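Local coordinates for protein quinone oxidoreductase (Thermus thermophilus, PDB 1IYZ) that binds NADPH and, as a member of the medium-chain dehydrogenase/reductase superfamily, probably uses it to reduce quinones, at residues A[61-66]-A[74-79]; A[109-114]-A[142-147]; A[193-198]-A[212-217]. One frame throughout, in Å; residues are numbered along the deposited sequence.

Overall arrangement
The three contacts run from the GroES-like domain to the nucleotide-binding domain. Contact 1 is a beta hairpin, contact 2 a pair of helices, and contact 3 a pair of parallel strands. Contact 2 lies between the others: its centre is about 19 Å from that of contact 1 and about 14 Å from that of contact 3. Glu-62 OE2 takes a hydrogen bond from Val-109 N (2.9 Å), and Leu-75 CD2 packs on Val-109 CG2. Ala-142 CB meets Leu-194 CD1 at 4.0 Å. Contacts 2 and 3 both touch NADPH, and Thr-113 and Ile-217 meet beside its nicotinamide. The nearest atoms of the Glu-62 side chain and the cofactor are about 7 Å apart.

Contact 1: residues A[61-66]-A[74-79]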
loop_
_atom_site.group_PDB
_atom_site.type_symbol
_atom_site.label_atom_id
_atom_site.label_comp_id
_atom_site.label_asym_id
_atom_site.label_seq_id
_atom_site.Cartn_x
_atom_site.Cartn_y
_atom_site.Cartn_z
ATOM N N MET A 61 -13.221 4.671 22.417
ATOM C CA MET A 61 -14.494 5.187 21.925
ATOM C C MET A 61 -14.983 4.439 20.692
ATOM O O MET A 61 -16.139 4.571 20.302
ATOM C CB MET A 61 -14.346 6.666 21.587
ATOM C CG MET A 61 -13.753 7.486 22.709
ATOM S SD MET A 61 -13.388 9.184 22.213
ATOM C CE MET A 61 -12.148 8.903 20.909
ATOM N N GLU A 62 -14.094 3.653 20.096
ATOM C CA GLU A 62 -14.402 2.893 18.890
ATOM C C GLU A 62 -14.336 1.379 19.171
ATOM O O GLU A 62 -13.260 0.773 19.160
ATOM C CB GLU A 62 -13.404 3.315 17.802
ATOM C CG GLU A 62 -13.639 2.775 16.397
ATOM C CD GLU A 62 -12.883 3.590 15.342
ATOM O OE1 GLU A 62 -11.800 4.134 15.671
ATOM O OE2 GLU A 62 -13.364 3.684 14.187
ATOM N N VAL A 63 -15.494 0.777 19.431
ATOM C CA VAL A 63 -15.552 -0.652 19.730
ATOM C C VAL A 63 -16.191 -1.520 18.670
ATOM O O VAL A 63 -16.951 -1.057 17.832
ATOM C CB VAL A 63 -16.311 -0.958 21.051
ATOM C CG1 VAL A 63 -15.446 -0.634 22.241
ATOM C CG2 VAL A 63 -17.599 -0.170 21.103
ATOM N N VAL A 64 -15.861 -2.802 18.750
ATOM C CA VAL A 64 -16.368 -3.833 17.867
ATOM C C VAL A 64 -16.575 -5.050 18.771
ATOM O O VAL A 64 -15.647 -5.507 19.446
ATOM C CB VAL A 64 -15.351 -4.175 16.763
ATOM C CG1 VAL A 64 -15.879 -5.300 15.908
ATOM C CG2 VAL A 64 -15.074 -2.949 15.914
ATOM N N GLY A 65 -17.800 -5.558 18.802
ATOM C CA GLY A 65 -18.083 -6.699 19.646
ATOM C C GLY A 65 -19.316 -7.462 19.225
ATOM O O GLY A 65 -19.936 -7.146 18.212
ATOM N N VAL A 66 -19.686 -8.454 20.025
ATOM C CA VAL A 66 -20.831 -9.294 19.715
ATOM C C VAL A 66 -22.057 -9.124 20.601
ATOM O O VAL A 66 -21.962 -8.955 21.819
ATOM C CB VAL A 66 -20.430 -10.785 19.742
ATOM C CG1 VAL A 66 -21.644 -11.659 19.453
ATOM C CG2 VAL A 66 -19.327 -11.041 18.723
ATOM N N ALA A 74 -19.384 0.199 16.933
ATOM C CA ALA A 74 -20.131 1.296 17.526
ATOM C C ALA A 74 -19.237 2.349 18.157
ATOM O O ALA A 74 -18.140 2.047 18.626
ATOM C CB ALA A 74 -21.111 0.752 18.563
ATOM N N LEU A 75 -19.710 3.591 18.150
ATOM C CA LEU A 75 -18.972 4.684 18.756
ATOM C C LEU A 75 -19.613 4.992 20.092
ATOM O O LEU A 75 -20.790 5.350 20.148
ATOM C CB LEU A 75 -19.023 5.935 17.888
ATOM C CG LEU A 75 -18.255 5.922 16.575
ATOM C CD1 LEU A 75 -18.459 7.263 15.886
ATOM C CD2 LEU A 75 -16.772 5.657 16.829
ATOM N N VAL A 76 -18.841 4.840 21.162
ATOM C CA VAL A 76 -19.314 5.117 22.513
ATOM C C VAL A 76 -18.443 6.250 23.023
ATOM O O VAL A 76 -17.344 6.449 22.519
ATOM C CB VAL A 76 -19.154 3.880 23.431
ATOM C CG1 VAL A 76 -19.985 2.726 22.892
ATOM C CG2 VAL A 76 -17.693 3.469 23.513
ATOM N N PRO A 77 -18.925 7.023 24.010
ATOM C CA PRO A 77 -18.142 8.142 24.559
ATOM C C PRO A 77 -16.942 7.613 25.328
ATOM O O PRO A 77 -15.874 8.222 25.333
ATOM C CB PRO A 77 -19.132 8.844 25.485
ATOM C CG PRO A 77 -20.476 8.418 24.972
ATOM C CD PRO A 77 -20.253 6.972 24.638
ATOM N N GLN A 78 -17.136 6.467 25.979
ATOM C CA GLN A 78 -16.087 5.831 26.751
ATOM C C GLN A 78 -16.450 4.383 27.026
ATOM O O GLN A 78 -17.502 3.914 26.599
ATOM C CB GLN A 78 -15.910 6.552 28.074
ATOM C CG GLN A 78 -17.060 6.334 29.032
ATOM C CD GLN A 78 -16.729 6.812 30.425
ATOM O OE1 GLN A 78 -16.869 8.000 30.741
ATOM N NE2 GLN A 78 -16.259 5.892 31.269
ATOM N N GLY A 79 -15.570 3.686 27.747
ATOM C CA GLY A 79 -15.807 2.299 28.106
ATOM C C GLY A 79 -15.331 1.284 27.086
ATOM O O GLY A 79 -15.665 0.099 27.176
#
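Val-63 and Ala-74 form an antiparallel hydrogen-bonded pair in the hairpin of strands 62-67 and 70-75. Val-63 N gives to Ala-74 O at 3.0 Å, and Ala-74 N gives back to Val-63 O at 2.9 Å. One step on, Glu-62 and Leu-75 make the non-hydrogen-bonded pair, and Leu-75 CD2 lies 4.2 Å from Glu-62 CB. Met-61 O then takes the Val-76 N-H at 2.8 Å, with an angle of 155° at the hydrogen. The same oxygen also meets the CA-H of Leu-75. This is the tight part. On the Val-63 and Ala-74 face, Val-63 CG2 meets Val-76 CG1 at 4.2 Å, and the two side chains cross at about a right angle. With CG1 anti to the carbonyl carbon (chi1 -76°), Val-63 CG2 is left to reach Ala-74 O. The loose side begins at Pro-77, which is exposed. There Met-61 CG meets Pro-77 O at 3.5 Å and, further off, Val-76 O. The rest of the Met-61 chain leads away to helix 39-46. The Glu-62 carboxylate forms a salt bridge with Lys-297. Leu-75 also rests on Pro-108, where helix 108-120 starts. Strand 62-67 pairs along its other edge with strand 27-36, where Val-63 packs on Val-35.

Contact 2: residues A[109-114]-A[142-147]; sequences VSFLTA and AVQVAR. With NDP (NADPH dihydro-nicotinamide-adenine-dinucleotide phosphate), chain B.
The helices that bring Ala-114 against Ala-142 cross at -44°, with the axes of the two short segments 9.2 Å apart at their closest. Small residues fill the near point. Ala-114 CB sits 3.6 Å from Ala-142 CA and 4.0 Å from Ala-142 CB. Val-145 CG2 comes in against Ala-114 CB and meets Phe-111 CD1 at 3.6 Å. Chi1 of Val-145, -179°, turns CG1 away from its backbone N and leaves CG2 to fit between Ala-114 and the ring. Gln-144 NE2 lies at the ring edge near its plane, 3.9 Å from Phe-111 CZ. Amide and ring planes stand 84° apart. The amide is held from both ends: NE2 gives to Thr-140 O, and OE1 accepts from Arg-270 N, so each end of this buried amide has a backbone partner. Helix 137-148 is the first helix of the Rossmann fold. It follows strand 128-131, and Ala-137 N at its start bonds to NADPH. Helix 108-120 has a cofactor side of its own. Thr-113 OG1 donates to Val-109 O at 2.6 Å. This carbonyl also takes the Thr-113 N-H, and the two donors come from opposite faces of its plane. The hydroxyl oxygen lies 3.4 Å from NADPH C4N, the hydride-carrying carbon, while Val-109 CG1 packs on C5N at 3.9 Å.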
loop_
_atom_site.group_PDB
_atom_site.type_symbol
_atom_site.label_atom_id
_atom_site.label_comp_id
_atom_site.label_asym_id
_atom_site.label_seq_id
_atom_site.Cartn_x
_atom_site.Cartn_y
_atom_site.Cartn_z
ATOM N N VAL A 109 -14.679 5.948 13.043
ATOM C CA VAL A 109 -14.094 7.278 13.113
ATOM C C VAL A 109 -13.419 7.763 11.832
ATOM O O VAL A 109 -13.749 8.840 11.325
ATOM C CB VAL A 109 -13.091 7.390 14.292
ATOM C CG1 VAL A 109 -12.530 8.811 14.379
ATOM C CG2 VAL A 109 -13.785 7.029 15.586
ATOM N N SER A 110 -12.492 6.973 11.298
ATOM C CA SER A 110 -11.774 7.375 10.093
ATOM C C SER A 110 -12.636 7.607 8.855
ATOM O O SER A 110 -12.515 8.642 8.198
ATOM C CB SER A 110 -10.670 6.367 9.776
ATOM O OG SER A 110 -9.648 6.412 10.760
ATOM N N PHE A 111 -13.511 6.659 8.536
ATOM C CA PHE A 111 -14.359 6.808 7.363
ATOM C C PHE A 111 -15.478 7.830 7.500
ATOM O O PHE A 111 -15.796 8.535 6.539
ATOM C CB PHE A 111 -14.894 5.442 6.958
ATOM C CG PHE A 111 -13.860 4.599 6.294
ATOM C CD1 PHE A 111 -13.768 4.556 4.904
ATOM C CD2 PHE A 111 -12.894 3.944 7.053
ATOM C CE1 PHE A 111 -12.725 3.878 4.280
ATOM C CE2 PHE A 111 -11.852 3.269 6.440
ATOM C CZ PHE A 111 -11.767 3.236 5.050
ATOM N N LEU A 112 -16.072 7.929 8.681
ATOM C CA LEU A 112 -17.123 8.916 8.873
ATOM C C LEU A 112 -16.494 10.303 8.803
ATOM O O LEU A 112 -17.055 11.209 8.191
ATOM C CB LEU A 112 -17.823 8.720 10.219
ATOM C CG LEU A 112 -18.924 7.656 10.238
ATOM C CD1 LEU A 112 -19.453 7.450 11.650
ATOM C CD2 LEU A 112 -20.040 8.096 9.304
ATOM N N THR A 113 -15.319 10.458 9.413
ATOM C CA THR A 113 -14.617 11.737 9.405
ATOM C C THR A 113 -14.237 12.124 7.980
ATOM O O THR A 113 -14.443 13.260 7.559
ATOM C CB THR A 113 -13.316 11.689 10.259
ATOM O OG1 THR A 113 -13.642 11.427 11.631
ATOM C CG2 THR A 113 -12.561 13.015 10.168
ATOM N N ALA A 114 -13.681 11.173 7.238
ATOM C CA ALA A 114 -13.260 11.441 5.866
ATOM C C ALA A 114 -14.432 11.842 4.987
ATOM O O ALA A 114 -14.354 12.803 4.225
ATOM C CB ALA A 114 -12.562 10.216 5.278
ATOM N N ALA A 142 -9.372 8.492 4.053
ATOM C CA ALA A 142 -9.666 9.646 3.213
ATOM C C ALA A 142 -9.296 9.398 1.752
ATOM O O ALA A 142 -10.052 9.765 0.841
ATOM C CB ALA A 142 -8.938 10.879 3.740
ATOM N N VAL A 143 -8.146 8.773 1.520
ATOM C CA VAL A 143 -7.721 8.501 0.150
ATOM C C VAL A 143 -8.754 7.651 -0.584
ATOM O O VAL A 143 -9.126 7.958 -1.719
ATOM C CB VAL A 143 -6.364 7.774 0.103
ATOM C CG1 VAL A 143 -5.986 7.461 -1.346
ATOM C CG2 VAL A 143 -5.294 8.637 0.757
ATOM N N GLN A 144 -9.220 6.591 0.069
ATOM C CA GLN A 144 -10.202 5.703 -0.538
ATOM C C GLN A 144 -11.541 6.408 -0.763
ATOM O O GLN A 144 -12.074 6.397 -1.877
ATOM C CB GLN A 144 -10.391 4.464 0.335
ATOM C CG GLN A 144 -9.092 3.731 0.617
ATOM C CD GLN A 144 -9.278 2.515 1.511
ATOM O OE1 GLN A 144 -9.941 1.544 1.132
ATOM N NE2 GLN A 144 -8.698 2.566 2.711
ATOM N N VAL A 145 -12.074 7.027 0.291
ATOM C CA VAL A 145 -13.345 7.745 0.204
ATOM C C VAL A 145 -13.292 8.847 -0.864
ATOM O O VAL A 145 -14.268 9.096 -1.562
ATOM C CB VAL A 145 -13.715 8.377 1.568
ATOM C CG1 VAL A 145 -15.049 9.111 1.468
ATOM C CG2 VAL A 145 -13.780 7.298 2.628
ATOM N N ALA A 146 -12.149 9.509 -0.988
ATOM C CA ALA A 146 -12.014 10.559 -1.980
ATOM C C ALA A 146 -12.105 9.940 -3.366
ATOM O O ALA A 146 -12.738 10.488 -4.262
ATOM C CB ALA A 146 -10.679 11.277 -1.808
ATOM N N ARG A 147 -11.460 8.792 -3.534
ATOM C CA ARG A 147 -11.467 8.096 -4.813
ATOM C C ARG A 147 -12.878 7.586 -5.077
ATOM O O ARG A 147 -13.335 7.580 -6.218
ATOM C CB ARG A 147 -10.456 6.927 -4.802
HETATM P PA NDP B . -3.291 8.400 12.027
HETATM O O1A NDP B . -3.120 7.149 12.050
HETATM O O2A NDP B . -3.402 9.372 10.826
HETATM O O5B NDP B . -1.928 9.201 12.836
HETATM C C5B NDP B . -1.583 10.561 12.826
HETATM C C4B NDP B . -0.609 10.801 11.713
HETATM O O4B NDP B . -0.573 12.222 11.656
HETATM C C3B NDP B . 0.846 10.369 11.942
HETATM O O3B NDP B . 1.001 8.971 11.582
HETATM C C2B NDP B . 1.627 11.426 11.174
HETATM O O2B NDP B . 1.855 10.937 9.859
HETATM C C1B NDP B . 0.680 12.704 11.192
HETATM N N9A NDP B . 1.406 13.690 12.008
HETATM C C8A NDP B . 1.927 14.851 11.610
HETATM N N7A NDP B . 2.551 15.443 12.636
HETATM C C5A NDP B . 2.392 14.616 13.646
HETATM C C6A NDP B . 2.904 14.805 14.922
HETATM N N6A NDP B . 3.619 15.870 15.266
HETATM N N1A NDP B . 2.645 13.832 15.797
HETATM C C2A NDP B . 1.926 12.720 15.478
HETATM N N3A NDP B . 1.443 12.547 14.246
HETATM C C4A NDP B . 1.682 13.504 13.301
HETATM O O3 NDP B . -4.314 9.227 12.879
HETATM P PN NDP B . -5.423 9.050 13.989
HETATM O O1N NDP B . -6.793 8.890 13.544
HETATM O O2N NDP B . -4.995 9.531 15.347
HETATM O O5D NDP B . -5.579 10.652 13.667
HETATM C C5D NDP B . -4.542 11.693 13.830
HETATM C C4D NDP B . -5.122 13.087 13.417
HETATM O O4D NDP B . -6.474 12.944 12.934
HETATM C C3D NDP B . -5.224 13.999 14.640
HETATM O O3D NDP B . -4.788 15.305 14.274
HETATM C C2D NDP B . -6.676 13.891 15.033
HETATM O O2D NDP B . -7.069 14.924 15.922
HETATM C C1D NDP B . -7.283 13.949 13.585
HETATM N N1N NDP B . -8.736 13.580 13.614
HETATM C C2N NDP B . -9.608 14.666 13.874
HETATM C C3N NDP B . -11.033 14.382 13.914
HETATM C C7N NDP B . -11.994 15.489 14.171
HETATM O O7N NDP B . -13.135 15.325 14.670
HETATM N N7N NDP B . -11.657 16.767 13.845
HETATM C C4N NDP B . -11.455 13.056 13.696
HETATM C C5N NDP B . -10.588 12.020 13.446
HETATM C C6N NDP B . -9.223 12.276 13.402
HETATM P P2B NDP B . 3.181 11.427 8.978
HETATM O O1X NDP B . 2.919 10.927 7.611
HETATM O O2X NDP B . 3.192 12.893 9.063
HETATM O O3X NDP B . 4.310 10.789 9.681
#

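Contact 3: residues A[193-198]-A[212-217]; sequences VLEVRG and GRLVYI. With NDP (NADPH dihydro-nicotinamide-adenine-dinucleotide phosphate), chain B.
Val-193, Leu-194 and Glu-195 pair in parallel with Leu-214, Val-215 and Tyr-216, as the fourth and fifth strands of a Rossmann fold. Four backbone bonds join them. Val-193 N gives to Arg-213 O, Val-215 N to Val-193 O, Glu-195 N to Val-215 O (2.8 Å), and Ile-217 N to Glu-195 O (2.8 Å). On one face, Leu-194 and Val-215 lie side by side, with Leu-194 CD2 3.9 Å from Val-215 CB. Ile-217 CD1 meets Leu-194 CB at 4.0 Å. On the other face, Glu-195 CG rests on Leu-214 CD1 at 3.6 Å, and the two side chains cross at a slant. The Glu-195 chain bends at chi2 (-72°), which brings its carboxylate back to its own segment. OE1 takes the Gly-198 N-H at 2.7 Å, nearly in line with its C-O bond. OE2 is held by Ser-204 OG of helix 201-205. With an alanine here, the Gly-198 N-H and the Ser-204 hydroxyl would probably lose this acceptor, and a gap would open beside Leu-214. Further out, Gln-132 OE1 takes the Val-196 N-H. Val-196 CG1 in turn packs alongside Ile-217 CB. Ile-217 CG2 touches NADPH C2N at 3.4 Å, and the nicotinamide amide N7N donates to Ile-217 O at 2.7 Å, with an angle of 163° at the hydrogen.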
loop_
_atom_site.group_PDB
_atom_site.type_symbol
_atom_site.label_atom_id
_atom_site.label_comp_id
_atom_site.label_asym_id
_atom_site.label_seq_id
_atom_site.Cartn_x
_atom_site.Cartn_y
_atom_site.Cartn_z
ATOM N N VAL A 193 -8.202 20.716 0.850
ATOM C CA VAL A 193 -7.095 20.333 1.702
ATOM C C VAL A 193 -7.606 19.864 3.050
ATOM O O VAL A 193 -8.308 20.597 3.747
ATOM C CB VAL A 193 -6.113 21.496 1.929
ATOM C CG1 VAL A 193 -5.147 21.140 3.038
ATOM C CG2 VAL A 193 -5.350 21.784 0.652
ATOM N N LEU A 194 -7.270 18.632 3.409
ATOM C CA LEU A 194 -7.668 18.092 4.700
ATOM C C LEU A 194 -6.482 18.331 5.631
ATOM O O LEU A 194 -5.474 17.633 5.570
ATOM C CB LEU A 194 -7.995 16.604 4.564
ATOM C CG LEU A 194 -9.043 16.345 3.477
ATOM C CD1 LEU A 194 -9.389 14.857 3.400
ATOM C CD2 LEU A 194 -10.286 17.172 3.778
ATOM N N GLU A 195 -6.609 19.347 6.478
ATOM C CA GLU A 195 -5.551 19.740 7.410
ATOM C C GLU A 195 -5.559 19.002 8.730
ATOM O O GLU A 195 -6.441 19.222 9.559
ATOM C CB GLU A 195 -5.651 21.234 7.701
ATOM C CG GLU A 195 -4.648 22.083 6.969
ATOM C CD GLU A 195 -3.251 21.907 7.507
ATOM O OE1 GLU A 195 -3.096 21.935 8.744
ATOM O OE2 GLU A 195 -2.308 21.752 6.697
ATOM N N VAL A 196 -4.570 18.140 8.939
ATOM C CA VAL A 196 -4.490 17.403 10.190
ATOM C C VAL A 196 -3.237 17.830 10.941
ATOM O O VAL A 196 -3.053 17.484 12.108
ATOM C CB VAL A 196 -4.459 15.875 9.951
ATOM C CG1 VAL A 196 -5.699 15.441 9.190
ATOM C CG2 VAL A 196 -3.217 15.496 9.185
ATOM N N ARG A 197 -2.387 18.601 10.266
ATOM C CA ARG A 197 -1.141 19.083 10.854
ATOM C C ARG A 197 -1.393 20.313 11.714
ATOM O O ARG A 197 -1.129 20.310 12.920
ATOM C CB ARG A 197 -0.143 19.422 9.752
ATOM C CG ARG A 197 0.116 18.269 8.795
ATOM C CD ARG A 197 1.599 17.985 8.676
ATOM N NE ARG A 197 2.274 18.942 7.811
ATOM C CZ ARG A 197 3.550 19.284 7.936
ATOM N NH1 ARG A 197 4.289 18.748 8.902
ATOM N NH2 ARG A 197 4.084 20.154 7.092
ATOM N N GLY A 198 -1.892 21.371 11.080
ATOM C CA GLY A 198 -2.205 22.595 11.797
ATOM C C GLY A 198 -1.098 23.623 11.912
ATOM O O GLY A 198 -1.372 24.819 12.001
ATOM N N GLY A 212 -11.070 27.269 -3.526
ATOM C CA GLY A 212 -10.672 26.071 -2.812
ATOM C C GLY A 212 -11.045 26.169 -1.350
ATOM O O GLY A 212 -11.144 27.266 -0.806
ATOM N N ARG A 213 -11.271 25.032 -0.705
ATOM C CA ARG A 213 -11.618 25.048 0.706
ATOM C C ARG A 213 -10.720 24.121 1.511
ATOM O O ARG A 213 -10.458 22.985 1.115
ATOM C CB ARG A 213 -13.085 24.668 0.902
ATOM C CG ARG A 213 -13.647 23.782 -0.175
ATOM C CD ARG A 213 -14.426 24.581 -1.197
ATOM N NE ARG A 213 -14.030 24.242 -2.565
ATOM C CZ ARG A 213 -14.277 23.081 -3.167
ATOM N NH1 ARG A 213 -14.938 22.113 -2.536
ATOM N NH2 ARG A 213 -13.838 22.879 -4.401
ATOM N N LEU A 214 -10.227 24.625 2.636
ATOM C CA LEU A 214 -9.362 23.843 3.505
ATOM C C LEU A 214 -10.183 23.389 4.701
ATOM O O LEU A 214 -10.817 24.203 5.362
ATOM C CB LEU A 214 -8.168 24.688 3.963
ATOM C CG LEU A 214 -7.203 24.105 5.009
ATOM C CD1 LEU A 214 -5.877 24.846 4.953
ATOM C CD2 LEU A 214 -7.815 24.215 6.406
ATOM N N VAL A 215 -10.199 22.087 4.960
ATOM C CA VAL A 215 -10.945 21.562 6.092
ATOM C C VAL A 215 -9.983 21.370 7.253
ATOM O O VAL A 215 -9.025 20.602 7.160
ATOM C CB VAL A 215 -11.587 20.218 5.753
ATOM C CG1 VAL A 215 -12.434 19.734 6.925
ATOM C CG2 VAL A 215 -12.414 20.354 4.490
ATOM N N TYR A 216 -10.230 22.076 8.345
ATOM C CA TYR A 216 -9.369 21.983 9.509
ATOM C C TYR A 216 -9.824 20.809 10.363
ATOM O O TYR A 216 -10.771 20.918 11.138
ATOM C CB TYR A 216 -9.443 23.282 10.300
ATOM C CG TYR A 216 -8.191 23.575 11.063
ATOM C CD1 TYR A 216 -7.799 22.773 12.131
ATOM C CD2 TYR A 216 -7.373 24.629 10.696
ATOM C CE1 TYR A 216 -6.616 23.015 12.815
ATOM C CE2 TYR A 216 -6.188 24.882 11.369
ATOM C CZ TYR A 216 -5.812 24.072 12.427
ATOM O OH TYR A 216 -4.626 24.318 13.077
ATOM N N ILE A 217 -9.137 19.684 10.220
ATOM C CA ILE A 217 -9.502 18.478 10.953
ATOM C C ILE A 217 -8.697 18.239 12.225
ATOM O O ILE A 217 -9.160 17.564 13.141
ATOM C CB ILE A 217 -9.391 17.250 10.033
ATOM C CG1 ILE A 217 -10.376 17.395 8.879
ATOM C CG2 ILE A 217 -9.704 15.988 10.792
ATOM C CD1 ILE A 217 -10.260 16.298 7.856
HETATM P PA NDP B . -3.291 8.400 12.027
HETATM O O1A NDP B . -3.120 7.149 12.050
HETATM O O2A NDP B . -3.402 9.372 10.826
HETATM O O5B NDP B . -1.928 9.201 12.836
HETATM C C5B NDP B . -1.583 10.561 12.826
HETATM C C4B NDP B . -0.609 10.801 11.713
HETATM O O4B NDP B . -0.573 12.222 11.656
HETATM C C3B NDP B . 0.846 10.369 11.942
HETATM O O3B NDP B . 1.001 8.971 11.582
HETATM C C2B NDP B . 1.627 11.426 11.174
HETATM O O2B NDP B . 1.855 10.937 9.859
HETATM C C1B NDP B . 0.680 12.704 11.192
HETATM N N9A NDP B . 1.406 13.690 12.008
HETATM C C8A NDP B . 1.927 14.851 11.610
HETATM N N7A NDP B . 2.551 15.443 12.636
HETATM C C5A NDP B . 2.392 14.616 13.646
HETATM C C6A NDP B . 2.904 14.805 14.922
HETATM N N6A NDP B . 3.619 15.870 15.266
HETATM N N1A NDP B . 2.645 13.832 15.797
HETATM C C2A NDP B . 1.926 12.720 15.478
HETATM N N3A NDP B . 1.443 12.547 14.246
HETATM C C4A NDP B . 1.682 13.504 13.301
HETATM O O3 NDP B . -4.314 9.227 12.879
HETATM P PN NDP B . -5.423 9.050 13.989
HETATM O O1N NDP B . -6.793 8.890 13.544
HETATM O O2N NDP B . -4.995 9.531 15.347
HETATM O O5D NDP B . -5.579 10.652 13.667
HETATM C C5D NDP B . -4.542 11.693 13.830
HETATM C C4D NDP B . -5.122 13.087 13.417
HETATM O O4D NDP B . -6.474 12.944 12.934
HETATM C C3D NDP B . -5.224 13.999 14.640
HETATM O O3D NDP B . -4.788 15.305 14.274
HETATM C C2D NDP B . -6.676 13.891 15.033
HETATM O O2D NDP B . -7.069 14.924 15.922
HETATM C C1D NDP B . -7.283 13.949 13.585
HETATM N N1N NDP B . -8.736 13.580 13.614
HETATM C C2N NDP B . -9.608 14.666 13.874
HETATM C C3N NDP B . -11.033 14.382 13.914
HETATM C C7N NDP B . -11.994 15.489 14.171
HETATM O O7N NDP B . -13.135 15.325 14.670
HETATM N N7N NDP B . -11.657 16.767 13.845
HETATM C C4N NDP B . -11.455 13.056 13.696
HETATM C C5N NDP B . -10.588 12.020 13.446
HETATM C C6N NDP B . -9.223 12.276 13.402
HETATM P P2B NDP B . 3.181 11.427 8.978
HETATM O O1X NDP B . 2.919 10.927 7.611
HETATM O O2X NDP B . 3.192 12.893 9.063
HETATM O O3X NDP B . 4.310 10.789 9.681
#